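Antifreeze protein (Marinomonas primoryensis, PDB 3P4G) binds to ice as a hyperactive, calcium-dependent antifreeze protein, through clathrate-like waters held on the surface of a right-handed beta-helix. Local coordinates at residues A[147-152]-A[162-167]; A[109-114]-A[124-129]; A[264-269]-A[283-288]; A[279-284]-A[318-323]; A[23-28]-A[40-45]. One frame throughout, in Å; residues are numbered along the deposited sequence.

Interaction 1 of 5, residues A[147-152]-A[162-167]. With MG (magnesium ion), chain S; MG (magnesium ion), chain T.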
# COMPACT_ATOMS: atom_id res chain seq x y z
N GLY A 147 6.58 -5.87 -8.43
CA GLY A 147 7.84 -5.80 -7.66
C GLY A 147 7.74 -4.95 -6.40
O GLY A 147 6.83 -5.12 -5.57
N ASP A 148 8.69 -4.04 -6.24
CA ASP A 148 8.81 -3.21 -5.05
C ASP A 148 8.19 -1.86 -5.30
O ASP A 148 8.10 -1.42 -6.46
CB ASP A 148 10.30 -2.95 -4.82
CG ASP A 148 11.08 -4.20 -4.51
OD1 ASP A 148 10.58 -5.06 -3.79
OD2 ASP A 148 12.25 -4.31 -4.94
N VAL A 149 7.76 -1.23 -4.22
CA VAL A 149 7.39 0.19 -4.23
C VAL A 149 8.59 0.94 -3.61
O VAL A 149 8.84 0.86 -2.40
CB VAL A 149 6.11 0.45 -3.45
CG1 VAL A 149 5.89 2.03 -3.28
CG2 VAL A 149 4.90 -0.16 -4.20
N ASN A 150 9.36 1.63 -4.46
CA ASN A 150 10.62 2.30 -4.00
C ASN A 150 10.48 3.80 -3.79
O ASN A 150 11.34 4.46 -3.15
CB ASN A 150 11.72 2.02 -4.98
CG ASN A 150 12.10 0.59 -4.98
OD1 ASN A 150 12.06 -0.05 -3.94
ND2 ASN A 150 12.49 0.08 -6.14
N ALA A 151 9.40 4.34 -4.29
CA ALA A 151 9.18 5.76 -4.26
C ALA A 151 7.85 6.12 -3.56
O ALA A 151 7.32 5.30 -2.78
CB ALA A 151 9.24 6.29 -5.74
N ALA A 152 7.30 7.32 -3.78
CA ALA A 152 5.98 7.65 -3.22
C ALA A 152 4.86 6.92 -3.94
O ALA A 152 4.90 6.78 -5.16
CB ALA A 152 5.68 9.18 -3.25
N LEU A 162 -4.56 -1.62 -3.21
CA LEU A 162 -3.13 -1.67 -3.57
C LEU A 162 -2.61 -3.08 -3.28
O LEU A 162 -2.67 -3.53 -2.12
CB LEU A 162 -2.35 -0.62 -2.79
CG LEU A 162 -0.81 -0.70 -2.96
CD1 LEU A 162 -0.41 -0.60 -4.45
CD2 LEU A 162 -0.20 0.43 -2.13
N ILE A 163 -2.08 -3.77 -4.30
CA ILE A 163 -1.49 -5.09 -4.11
C ILE A 163 -0.04 -5.00 -4.64
O ILE A 163 0.18 -4.60 -5.79
CB ILE A 163 -2.19 -6.22 -4.92
CG1 ILE A 163 -3.63 -6.44 -4.51
CG2 ILE A 163 -1.44 -7.56 -4.70
CD1 ILE A 163 -4.26 -7.72 -5.19
N ILE A 164 0.92 -5.22 -3.74
CA ILE A 164 2.40 -5.18 -4.04
C ILE A 164 2.96 -6.56 -3.91
O ILE A 164 2.81 -7.21 -2.88
CB ILE A 164 3.06 -4.29 -3.01
CG1 ILE A 164 2.45 -2.93 -3.19
CG2 ILE A 164 4.65 -4.31 -3.13
CD1 ILE A 164 2.60 -2.02 -1.95
N GLY A 165 3.66 -7.02 -4.94
CA GLY A 165 4.24 -8.36 -4.88
C GLY A 165 5.39 -8.51 -3.90
O GLY A 165 5.53 -9.53 -3.24
N HIS A 166 6.29 -7.54 -3.94
CA HIS A 166 7.50 -7.62 -3.12
C HIS A 166 7.53 -6.62 -1.93
O HIS A 166 6.64 -6.65 -1.07
CB HIS A 166 8.76 -7.54 -4.02
CG HIS A 166 8.82 -8.62 -5.07
ND1 HIS A 166 9.72 -8.57 -6.12
CD2 HIS A 166 8.11 -9.76 -5.23
CE1 HIS A 166 9.56 -9.65 -6.87
NE2 HIS A 166 8.60 -10.39 -6.35
N ASP A 167 8.52 -5.70 -1.88
CA ASP A 167 8.76 -4.90 -0.65
C ASP A 167 8.22 -3.48 -0.80
O ASP A 167 8.01 -2.98 -1.93
CB ASP A 167 10.28 -4.72 -0.40
CG ASP A 167 11.00 -6.02 -0.14
OD1 ASP A 167 10.38 -7.00 0.30
OD2 ASP A 167 12.22 -6.06 -0.35
MG MG S . 13.62 -5.71 -4.79
MG MG T . 13.45 -7.40 0.60
O HOH W 1 11.39 -6.77 -7.24
O HOH W 2 12.26 -7.10 -4.06
O HOH W 3 13.78 -5.26 -2.78
O HOH W 4 15.14 -6.93 -4.50
O HOH W 5 13.84 -5.88 -6.81
O HOH W 6 15.16 -4.32 -4.94
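Gly147 and Asp148 run alongside His166 and Asp167, one coil of the right-handed beta-helix against the next, with the CA atoms of Asp148 and Asp167 4.7 Å apart; His166 N bonds to Gly147 O, and Val149 N to Asp167 O. CG of Asp148 lies beside its own backbone N (chi1 -64°), and OD1 accepts from Asp167 N at 2.9 Å through the anti lone pair, in a fairly straight bond (162°). Asp148 OD2 binds a magnesium ion at 2.0 Å, and five waters complete the ion's six ligands; water 2 among them donates to Asp148 OD1, and water 3 to Asp167 OD2, so the metal shell of one coil is tied to the carboxylate of the next. Asp167 repeats the pattern: OD1 accepts from the backbone N of Thr186, while OD2 binds a second magnesium ion at 2.1 Å. His166 offers its ring edge to water 1, 2.7 Å from ND1. Inward, Val149 CG2 meets Ile164 CD1 at 3.7 Å, the chains crossing at about a right angle. A carboxylate suits this turn: one oxygen ties down the next coil's backbone, the other binds magnesium, and the ions probably ease the repulsion between Asp148 OD1 and Asp167 OD1, 4.5 Å apart.

Interaction 2 of 5, residues A[109-114]-A[124-129]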
# COMPACT_ATOMS: atom_id res chain seq x y z
N GLY A 109 6.85 -3.84 -17.62
CA GLY A 109 8.24 -3.62 -17.11
C GLY A 109 8.34 -2.73 -15.85
O GLY A 109 7.38 -2.61 -15.06
N ASP A 110 9.48 -2.06 -15.70
CA ASP A 110 9.73 -1.24 -14.51
C ASP A 110 9.34 0.18 -14.83
O ASP A 110 9.41 0.59 -16.00
CB ASP A 110 11.22 -1.24 -14.24
CG ASP A 110 11.75 -2.63 -13.89
OD1 ASP A 110 11.15 -3.33 -13.07
OD2 ASP A 110 12.82 -3.00 -14.41
N VAL A 111 8.95 0.92 -13.80
CA VAL A 111 8.52 2.28 -13.98
C VAL A 111 9.44 3.13 -13.14
O VAL A 111 9.47 2.99 -11.91
CB VAL A 111 7.06 2.47 -13.49
CG1 VAL A 111 6.72 4.06 -13.40
CG2 VAL A 111 6.13 1.72 -14.42
N SER A 112 10.13 4.07 -13.79
CA SER A 112 11.08 4.96 -13.11
C SER A 112 10.69 6.45 -13.27
O SER A 112 11.49 7.34 -12.96
CB SER A 112 12.50 4.70 -13.63
OG SER A 112 12.63 4.95 -15.04
N ALA A 113 9.51 6.70 -13.83
CA ALA A 113 9.03 8.07 -14.00
C ALA A 113 7.70 8.19 -13.28
O ALA A 113 7.08 7.18 -12.91
CB ALA A 113 8.86 8.38 -15.50
N ALA A 114 7.21 9.42 -13.12
CA ALA A 114 5.93 9.57 -12.45
C ALA A 114 4.76 8.98 -13.24
O ALA A 114 4.77 8.94 -14.49
CB ALA A 114 5.68 11.03 -12.20
N VAL A 124 -4.45 0.30 -12.50
CA VAL A 124 -3.01 0.42 -12.89
C VAL A 124 -2.32 -0.89 -12.54
O VAL A 124 -2.39 -1.32 -11.37
CB VAL A 124 -2.32 1.61 -12.18
CG1 VAL A 124 -0.82 1.78 -12.61
CG2 VAL A 124 -3.04 2.91 -12.47
N TYR A 125 -1.64 -1.51 -13.52
CA TYR A 125 -0.85 -2.69 -13.29
C TYR A 125 0.56 -2.35 -13.80
O TYR A 125 0.72 -1.84 -14.95
CB TYR A 125 -1.39 -3.85 -14.13
CG TYR A 125 -0.58 -5.13 -14.08
CD1 TYR A 125 -1.01 -6.21 -13.32
CD2 TYR A 125 0.62 -5.27 -14.82
CE1 TYR A 125 -0.27 -7.38 -13.25
CE2 TYR A 125 1.35 -6.43 -14.77
CZ TYR A 125 0.90 -7.48 -13.96
OH TYR A 125 1.59 -8.67 -13.93
N ILE A 126 1.54 -2.57 -12.92
CA ILE A 126 2.96 -2.41 -13.22
C ILE A 126 3.59 -3.77 -12.85
O ILE A 126 3.57 -4.19 -11.67
CB ILE A 126 3.58 -1.28 -12.45
CG1 ILE A 126 3.11 0.05 -13.06
CG2 ILE A 126 5.15 -1.33 -12.45
CD1 ILE A 126 3.24 1.29 -12.04
N GLY A 127 4.17 -4.43 -13.84
CA GLY A 127 4.68 -5.81 -13.64
C GLY A 127 6.03 -5.83 -12.87
O GLY A 127 6.35 -6.72 -12.05
N GLY A 128 6.78 -4.77 -13.08
CA GLY A 128 8.12 -4.64 -12.48
C GLY A 128 8.13 -3.82 -11.19
O GLY A 128 7.16 -3.82 -10.41
N ASN A 129 9.25 -3.12 -10.97
CA ASN A 129 9.37 -2.23 -9.81
C ASN A 129 8.88 -0.83 -10.03
O ASN A 129 9.02 -0.28 -11.13
CB ASN A 129 10.87 -2.13 -9.41
CG ASN A 129 11.48 -3.50 -9.06
OD1 ASN A 129 12.60 -3.84 -9.48
ND2 ASN A 129 10.75 -4.28 -8.30
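Gly109 to Val111 and Ile126 to Asn129 meet at the turn that follows the strand in successive coils of the right-handed beta-helix. The carboxylate of Asp110 links the two turns: OD1 accepts from Asn129 N at 2.8 Å through its anti lone pair, with an N-H...O angle of 168°. CG of Asp110 lies beside its own backbone N (chi1 -64°), and from there OD1 is the oxygen turned to the next coil. Gly128, which has no side chain, lets Asp110 OD1 lie 3.4 Å from its CA. Two backbone bonds flank this one. Gly128 N approaches Gly109 O from well above the carbonyl plane, and Val111 N reaches Asn129 O at 2.9 Å in an almost straight bond. The linkage continues into the previous coil, where Asp91 OD1 accepts from Asp110 N, and on the outer surface Tyr125 stacks on Tyr106. Inside, two beta-branched residues meet: CG2 of Val111, beside its own backbone N, wedges against Ile126 CG1 at 3.7 Å and Ile126 CG2 at 3.8 Å.

Interaction 3 of 5, residues A[264-269]-A[283-288]; sequences EHELHG and KFYTKE
His265 stacks on Phe284 where the last coils of the right-handed beta-helix pass into the short helices 287-290 and 294-300 at its C-terminal end. The two side chains run side by side, pointing the same way, and their rings form a face-to-face stack, centroids 4.4 Å apart, planes at 28°. Phe284 CE1 sits over the centre of the imidazole, 3.6 Å above its plane, while Phe284 CE2 touches Glu266 CG at 3.7 Å, so the aliphatic part of the glutamate extends the apolar patch. Tyr285 reaches inward instead. Its ring lies under Phe284 CD2, which stands over its centre, and its hydroxyl accepts a bond from Leu267 N, 2.9 Å from OH and at the edge of the ring, with an angle of 166°. A tyrosine suits the place: a flat surface for Phe284, and a polar tip for a backbone N-H of the preceding coil. Leu296 of helix 294-300 packs against Tyr285, as Val300 does against Leu267. Water 7 joins the chains by donating to His265 O at 2.9 Å and accepting from Phe284 N at 3.0 Å. The carboxylate of Glu264 makes a salt bridge to Arg241 and a hydrogen bond to Gln243. That of Glu266 is fixed by His268, whose NE2 donates to OE1 at 2.8 Å, the oxygen lying in the plane of the imidazole.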
# COMPACT_ATOMS: atom_id res chain seq x y z
N GLU A 264 1.01 -13.60 18.14
CA GLU A 264 1.03 -15.06 18.06
C GLU A 264 2.37 -15.71 18.47
O GLU A 264 2.45 -16.94 18.57
CB GLU A 264 0.62 -15.51 16.66
CG GLU A 264 -0.76 -15.04 16.24
CD GLU A 264 -1.20 -15.61 14.88
OE1 GLU A 264 -0.50 -16.44 14.30
OE2 GLU A 264 -2.29 -15.22 14.38
N HIS A 265 3.42 -14.90 18.66
CA HIS A 265 4.77 -15.43 18.90
C HIS A 265 5.44 -14.62 20.05
O HIS A 265 4.73 -14.06 20.91
CB HIS A 265 5.54 -15.44 17.54
CG HIS A 265 6.58 -16.51 17.47
ND1 HIS A 265 7.81 -16.39 18.10
CD2 HIS A 265 6.55 -17.75 16.93
CE1 HIS A 265 8.50 -17.51 17.92
NE2 HIS A 265 7.78 -18.33 17.18
N GLU A 266 6.76 -14.58 20.11
CA GLU A 266 7.49 -13.86 21.14
C GLU A 266 7.15 -12.38 21.13
O GLU A 266 6.95 -11.79 20.06
CB GLU A 266 9.01 -14.01 20.94
CG GLU A 266 9.51 -15.40 21.22
CD GLU A 266 10.93 -15.64 20.76
OE1 GLU A 266 11.75 -14.70 20.77
OE2 GLU A 266 11.21 -16.79 20.40
N LEU A 267 7.10 -11.79 22.32
CA LEU A 267 6.81 -10.37 22.44
C LEU A 267 7.90 -9.69 23.28
O LEU A 267 7.89 -9.78 24.53
CB LEU A 267 5.40 -10.12 23.07
CG LEU A 267 5.06 -8.65 23.21
CD1 LEU A 267 4.94 -7.99 21.78
CD2 LEU A 267 3.74 -8.47 23.99
N HIS A 268 8.85 -9.06 22.59
CA HIS A 268 9.93 -8.36 23.29
C HIS A 268 9.76 -6.85 23.27
O HIS A 268 10.42 -6.15 24.07
CB HIS A 268 11.29 -8.74 22.71
CG HIS A 268 11.54 -10.21 22.75
ND1 HIS A 268 11.91 -10.87 23.90
CD2 HIS A 268 11.41 -11.16 21.80
CE1 HIS A 268 12.03 -12.16 23.65
NE2 HIS A 268 11.74 -12.37 22.38
N GLY A 269 8.93 -6.36 22.35
CA GLY A 269 8.85 -4.91 22.08
C GLY A 269 7.89 -4.15 22.96
O GLY A 269 7.33 -4.72 23.89
N LYS A 283 -0.76 -15.36 22.55
CA LYS A 283 -1.04 -16.76 22.21
C LYS A 283 0.18 -17.66 22.48
O LYS A 283 0.04 -18.87 22.70
CB LYS A 283 -1.42 -16.83 20.74
CG LYS A 283 -1.83 -18.20 20.18
CD LYS A 283 -2.60 -17.98 18.86
CE LYS A 283 -3.58 -19.12 18.62
NZ LYS A 283 -2.88 -20.38 18.17
N PHE A 284 1.37 -17.06 22.50
CA PHE A 284 2.64 -17.82 22.62
C PHE A 284 3.01 -18.20 24.07
O PHE A 284 3.86 -19.07 24.28
CB PHE A 284 3.77 -17.00 21.97
CG PHE A 284 5.09 -17.75 21.78
CD1 PHE A 284 5.28 -18.61 20.71
CD2 PHE A 284 6.16 -17.54 22.68
CE1 PHE A 284 6.52 -19.26 20.52
CE2 PHE A 284 7.39 -18.19 22.51
CZ PHE A 284 7.56 -19.04 21.40
N TYR A 285 2.37 -17.56 25.04
CA TYR A 285 2.74 -17.71 26.45
C TYR A 285 1.61 -18.31 27.25
O TYR A 285 0.47 -17.84 27.15
CB TYR A 285 3.08 -16.34 27.04
CG TYR A 285 4.23 -15.65 26.35
CD1 TYR A 285 3.99 -14.75 25.26
CD2 TYR A 285 5.55 -15.88 26.77
CE1 TYR A 285 5.05 -14.10 24.65
CE2 TYR A 285 6.61 -15.25 26.15
CZ TYR A 285 6.35 -14.38 25.08
OH TYR A 285 7.40 -13.75 24.50
N THR A 286 1.91 -19.33 28.04
CA THR A 286 0.91 -19.88 28.95
C THR A 286 0.94 -19.13 30.29
O THR A 286 1.90 -18.41 30.55
CB THR A 286 1.14 -21.39 29.21
OG1 THR A 286 2.46 -21.61 29.72
CG2 THR A 286 1.01 -22.21 27.91
N LYS A 287 -0.07 -19.32 31.13
CA LYS A 287 -0.07 -18.68 32.46
C LYS A 287 1.26 -18.86 33.21
O LYS A 287 1.78 -17.92 33.80
CB LYS A 287 -1.21 -19.19 33.33
CG LYS A 287 -2.50 -18.54 33.07
CD LYS A 287 -3.53 -19.05 34.04
CE LYS A 287 -4.91 -18.47 33.74
NZ LYS A 287 -5.80 -18.87 34.86
N GLU A 288 1.80 -20.08 33.14
CA GLU A 288 3.05 -20.46 33.81
C GLU A 288 4.21 -19.55 33.42
O GLU A 288 4.93 -19.09 34.30
CB GLU A 288 3.38 -21.95 33.51
CG GLU A 288 4.82 -22.40 33.82
CD GLU A 288 5.12 -22.59 35.31
OE1 GLU A 288 6.32 -22.75 35.65
OE2 GLU A 288 4.18 -22.58 36.14
O HOH W 7 2.25 -14.18 22.34

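Interaction 4 of 5, residues A[279-284]-A[318-323]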
# COMPACT_ATOMS: atom_id res chain seq x y z
N SER A 279 -7.47 -4.76 24.57
CA SER A 279 -7.29 -6.20 24.76
C SER A 279 -6.05 -6.72 24.08
O SER A 279 -5.71 -6.29 22.97
CB SER A 279 -8.49 -7.01 24.20
OG SER A 279 -9.73 -6.59 24.78
N ILE A 280 -5.39 -7.63 24.75
CA ILE A 280 -4.20 -8.26 24.15
C ILE A 280 -4.31 -9.76 24.34
O ILE A 280 -4.65 -10.23 25.44
CB ILE A 280 -2.85 -7.67 24.68
CG1 ILE A 280 -1.66 -8.23 23.87
CG2 ILE A 280 -2.60 -7.95 26.21
CD1 ILE A 280 -0.29 -7.68 24.30
N TYR A 281 -3.94 -10.52 23.30
CA TYR A 281 -3.94 -11.96 23.37
C TYR A 281 -2.51 -12.41 23.13
O TYR A 281 -1.97 -12.20 22.06
CB TYR A 281 -4.84 -12.52 22.26
CG TYR A 281 -4.96 -14.03 22.20
CD1 TYR A 281 -4.71 -14.84 23.33
CD2 TYR A 281 -5.39 -14.66 21.02
CE1 TYR A 281 -4.84 -16.21 23.28
CE2 TYR A 281 -5.51 -16.08 20.96
CZ TYR A 281 -5.25 -16.82 22.10
OH TYR A 281 -5.35 -18.22 22.06
N LEU A 282 -1.91 -13.01 24.15
CA LEU A 282 -0.53 -13.51 24.09
C LEU A 282 -0.61 -15.00 23.82
O LEU A 282 -0.52 -15.82 24.74
CB LEU A 282 0.16 -13.27 25.44
CG LEU A 282 0.26 -11.80 25.90
CD1 LEU A 282 0.77 -11.66 27.34
CD2 LEU A 282 1.19 -11.01 24.95
N LYS A 283 -0.76 -15.36 22.55
CA LYS A 283 -1.04 -16.76 22.21
C LYS A 283 0.18 -17.66 22.48
O LYS A 283 0.04 -18.87 22.70
CB LYS A 283 -1.42 -16.83 20.74
CG LYS A 283 -1.83 -18.20 20.18
CD LYS A 283 -2.60 -17.98 18.86
CE LYS A 283 -3.58 -19.12 18.62
NZ LYS A 283 -2.88 -20.38 18.17
N PHE A 284 1.37 -17.06 22.50
CA PHE A 284 2.64 -17.82 22.62
C PHE A 284 3.01 -18.20 24.07
O PHE A 284 3.86 -19.07 24.28
CB PHE A 284 3.77 -17.00 21.97
CG PHE A 284 5.09 -17.75 21.78
CD1 PHE A 284 5.28 -18.61 20.71
CD2 PHE A 284 6.16 -17.54 22.68
CE1 PHE A 284 6.52 -19.26 20.52
CE2 PHE A 284 7.39 -18.19 22.51
CZ PHE A 284 7.56 -19.04 21.40
N ALA A 318 -12.14 -11.23 25.19
CA ALA A 318 -12.87 -12.19 24.37
C ALA A 318 -12.13 -13.52 24.26
O ALA A 318 -10.96 -13.61 24.57
CB ALA A 318 -13.12 -11.63 22.94
N ASP A 319 -12.81 -14.54 23.78
CA ASP A 319 -12.17 -15.86 23.72
C ASP A 319 -11.09 -15.98 22.63
O ASP A 319 -10.19 -16.81 22.76
CB ASP A 319 -13.18 -17.03 23.69
CG ASP A 319 -14.02 -17.10 22.41
OD1 ASP A 319 -13.78 -16.40 21.38
OD2 ASP A 319 -15.00 -17.87 22.47
N PHE A 320 -11.20 -15.16 21.57
CA PHE A 320 -10.26 -15.18 20.42
C PHE A 320 -10.06 -16.58 19.86
O PHE A 320 -8.92 -16.98 19.58
CB PHE A 320 -8.89 -14.58 20.78
CG PHE A 320 -8.94 -13.18 21.26
CD1 PHE A 320 -8.63 -12.88 22.58
CD2 PHE A 320 -9.26 -12.14 20.40
CE1 PHE A 320 -8.65 -11.57 23.04
CE2 PHE A 320 -9.32 -10.83 20.87
CZ PHE A 320 -9.01 -10.55 22.18
N ALA A 321 -11.16 -17.31 19.68
CA ALA A 321 -11.12 -18.74 19.29
C ALA A 321 -10.58 -18.97 17.85
O ALA A 321 -10.19 -20.10 17.49
CB ALA A 321 -12.50 -19.36 19.47
N ASP A 322 -10.52 -17.90 17.06
CA ASP A 322 -10.12 -17.94 15.64
C ASP A 322 -8.62 -18.06 15.36
O ASP A 322 -8.22 -18.26 14.19
CB ASP A 322 -10.59 -16.66 14.93
CG ASP A 322 -11.97 -16.24 15.37
OD1 ASP A 322 -12.95 -16.65 14.69
OD2 ASP A 322 -12.06 -15.54 16.43
N TYR A 323 -7.80 -17.92 16.40
CA TYR A 323 -6.39 -17.58 16.19
C TYR A 323 -5.39 -18.65 16.59
O TYR A 323 -4.31 -18.73 16.00
CB TYR A 323 -6.07 -16.23 16.83
CG TYR A 323 -6.92 -15.08 16.28
CD1 TYR A 323 -7.96 -14.53 17.03
CD2 TYR A 323 -6.68 -14.56 15.00
CE1 TYR A 323 -8.75 -13.46 16.53
CE2 TYR A 323 -7.47 -13.52 14.49
CZ TYR A 323 -8.50 -12.96 15.26
OH TYR A 323 -9.24 -11.91 14.75
O HOH W 8 -11.32 -8.67 24.29
O HOH W 9 -6.78 -19.11 19.72
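Tyr281 and Phe320 slide past each other in opposite directions, their rings nearly parallel, with planes at 11°, but so far displaced, centroids 5.3 Å apart, that they barely overlap. What covers one face of Phe320 is therefore the base of the tyrosine: Tyr281 CB lies 4.2 Å from the ring centroid, a CH-pi contact. On the opposite face sits Ala318 CB, over the ring centre at 4.3 Å above the plane. Phenylalanine suits a site between two CB groups because its ring offers two apolar faces and has no polar atom to satisfy. Ser279 CB approaches the edge of Phe320, near CZ. The tyrosine ring has Lys283 CB over one face and Tyr323 CB at its edge, and Tyr281 CD2 packs on Phe320 CB at 3.5 Å.

No direct hydrogen bond crosses. Water 8 donates to Ser279 OG at 2.7 Å and accepts from Ala318 N at 2.8 Å. Water 9, in the plane of the Tyr281 ring, lies 2.9 Å from its OH and donates to Phe320 O at 3.0 Å. An Asx turn (Asp319 OD1 to Ala321 N) and a type I turn from Phe320 to Tyr323 curl the tail, while Tyr323 meets Tyr281 through CB and carries its ring on toward earlier coils. The tail lies outside the beta-helix: Phe320 touches Val260 and Tyr323 Ile262 on strand 260-263, and Tyr323 reaches strand 239-242.

Interaction 5 of 5, residues A[23-28]-A[40-45]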
# COMPACT_ATOMS: atom_id res chain seq x y z
N HIS A 23 -3.47 4.23 -35.90
CA HIS A 23 -2.19 4.82 -36.22
C HIS A 23 -1.12 3.79 -35.86
O HIS A 23 -1.03 3.38 -34.70
CB HIS A 23 -1.96 6.12 -35.42
CG HIS A 23 -2.86 7.26 -35.80
ND1 HIS A 23 -4.19 7.33 -35.43
CD2 HIS A 23 -2.60 8.42 -36.46
CE1 HIS A 23 -4.72 8.45 -35.88
NE2 HIS A 23 -3.78 9.13 -36.50
N SER A 24 -0.33 3.36 -36.84
CA SER A 24 0.73 2.39 -36.59
C SER A 24 2.11 3.04 -36.74
O SER A 24 2.34 3.81 -37.67
CB SER A 24 0.63 1.20 -37.54
OG SER A 24 -0.62 0.55 -37.41
N PHE A 25 2.99 2.74 -35.79
CA PHE A 25 4.38 3.22 -35.78
C PHE A 25 5.32 2.09 -35.43
O PHE A 25 4.92 1.15 -34.71
CB PHE A 25 4.54 4.29 -34.71
CG PHE A 25 3.60 5.45 -34.86
CD1 PHE A 25 3.96 6.54 -35.65
CD2 PHE A 25 2.37 5.46 -34.20
CE1 PHE A 25 3.10 7.65 -35.78
CE2 PHE A 25 1.49 6.54 -34.32
CZ PHE A 25 1.85 7.64 -35.13
N ASP A 26 6.56 2.17 -35.92
CA ASP A 26 7.62 1.30 -35.37
C ASP A 26 8.29 2.16 -34.30
O ASP A 26 7.91 2.11 -33.13
CB ASP A 26 8.59 0.76 -36.46
CG ASP A 26 9.71 -0.19 -35.88
OD1 ASP A 26 9.74 -0.52 -34.66
OD2 ASP A 26 10.59 -0.61 -36.68
N HIS A 27 9.26 2.97 -34.69
CA HIS A 27 9.87 3.90 -33.77
C HIS A 27 8.98 5.16 -33.75
O HIS A 27 8.86 5.87 -34.75
CB HIS A 27 11.31 4.17 -34.23
CG HIS A 27 12.11 5.08 -33.35
ND1 HIS A 27 11.83 5.30 -32.01
CD2 HIS A 27 13.25 5.78 -33.61
CE1 HIS A 27 12.74 6.11 -31.49
NE2 HIS A 27 13.61 6.41 -32.44
N TYR A 28 8.32 5.42 -32.61
CA TYR A 28 7.49 6.62 -32.48
C TYR A 28 8.30 7.86 -32.18
O TYR A 28 8.94 7.98 -31.10
CB TYR A 28 6.40 6.43 -31.43
CG TYR A 28 5.57 7.67 -31.21
CD1 TYR A 28 4.42 7.91 -31.97
CD2 TYR A 28 5.95 8.63 -30.24
CE1 TYR A 28 3.63 9.08 -31.76
CE2 TYR A 28 5.20 9.79 -30.03
CZ TYR A 28 4.03 10.01 -30.79
OH TYR A 28 3.26 11.14 -30.60
N VAL A 40 -3.62 3.49 -31.18
CA VAL A 40 -2.23 3.74 -31.52
C VAL A 40 -1.44 2.48 -31.24
O VAL A 40 -1.47 1.97 -30.11
CB VAL A 40 -1.67 4.95 -30.73
CG1 VAL A 40 -0.13 5.21 -31.06
CG2 VAL A 40 -2.51 6.18 -31.03
N ALA A 41 -0.74 1.96 -32.26
CA ALA A 41 0.08 0.77 -32.11
C ALA A 41 1.51 1.15 -32.40
O ALA A 41 1.81 1.58 -33.54
CB ALA A 41 -0.38 -0.33 -33.13
N VAL A 42 2.38 1.02 -31.42
CA VAL A 42 3.83 1.30 -31.56
C VAL A 42 4.62 -0.01 -31.33
O VAL A 42 4.61 -0.58 -30.24
CB VAL A 42 4.29 2.41 -30.54
CG1 VAL A 42 5.80 2.70 -30.70
CG2 VAL A 42 3.43 3.69 -30.71
N THR A 43 5.28 -0.53 -32.37
CA THR A 43 6.02 -1.79 -32.22
C THR A 43 7.40 -1.54 -31.58
O THR A 43 8.00 -2.48 -31.05
CB THR A 43 6.24 -2.54 -33.56
OG1 THR A 43 6.90 -1.67 -34.46
CG2 THR A 43 4.93 -2.96 -34.19
N GLY A 44 7.90 -0.30 -31.62
CA GLY A 44 9.18 0.04 -31.01
C GLY A 44 9.07 0.98 -29.82
O GLY A 44 8.12 0.89 -29.03
N ASN A 45 10.00 1.92 -29.70
CA ASN A 45 10.00 2.83 -28.55
C ASN A 45 9.20 4.13 -28.83
O ASN A 45 8.97 4.52 -30.01
CB ASN A 45 11.43 3.12 -28.11
CG ASN A 45 12.21 1.84 -27.73
OD1 ASN A 45 11.73 1.04 -26.93
ND2 ASN A 45 13.41 1.66 -28.29
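Phe25 packs against Val40 and Val42 at the N-terminal end of the right-handed beta-helix, where strand 24-25 is the outermost strand at this end, parallel to its neighbour. From CB the chain turns back beside its own backbone N (chi1 -57°). CB and CD2 each lie 4.0 Å from Ala41 O, which stands at the ring edge; CD2 also passes Val42 CG2 at 4.1 Å, and CE2 meets Val40 CG1 at 3.9 Å, the valine methyl lying at the edge of the ring. Over the centre of one ring face stands Tyr28 CD1, 3.7 Å above the plane. A flat ring suits the place because its edge can meet the valine methyl while a face takes Tyr28; Ser24 and Ala41 occupy the other face of the strands.

The backbones pair in parallel fashion. Ala41 N donates to His23 O, Phe25 N to Ala41 O and Thr43 N to Phe25 O. Past the strands the pairing goes on into the turn: Gly44 N comes to Asp26 O from above the carbonyl plane, and Tyr28 N meets Asn45 O almost along the C=O axis at 2.8 Å. Val42 CG1 tucks under Tyr28 CB at 3.8 Å. Tyr28 OH bonds Thr49 O, and Asn45 OD1 accepts from Asn64 N. At the surface, Thr43 OG1, held between its backbone N and carbonyl carbon (chi1 56°), donates to Asp26 OD1 at 3.1 Å, meeting it from above the carboxylate plane.

How the interactions relate
Along the chain the contacts come in the order 5, 2, 1, then 3 and 4, which meet at strand 279-282 and the turn after it. Interaction 5 marks the N-terminal end of the beta-helix; its centre is about 60 Å from that of interaction 3 and about 58 Å from that of interaction 4. Interactions 2 and 1 occupy the middle, centres about 10 Å apart, joined by a probable hydrogen bond from Gly147 N to Gly128 O. Interactions 3 and 4, centres about 11 Å apart, share Lys283 and Phe284 and finish the C-terminal end. One repeating turn is thus stacked coil upon coil, with distinct contacts closing each end, while the calcium sites draw ligands from successive coils.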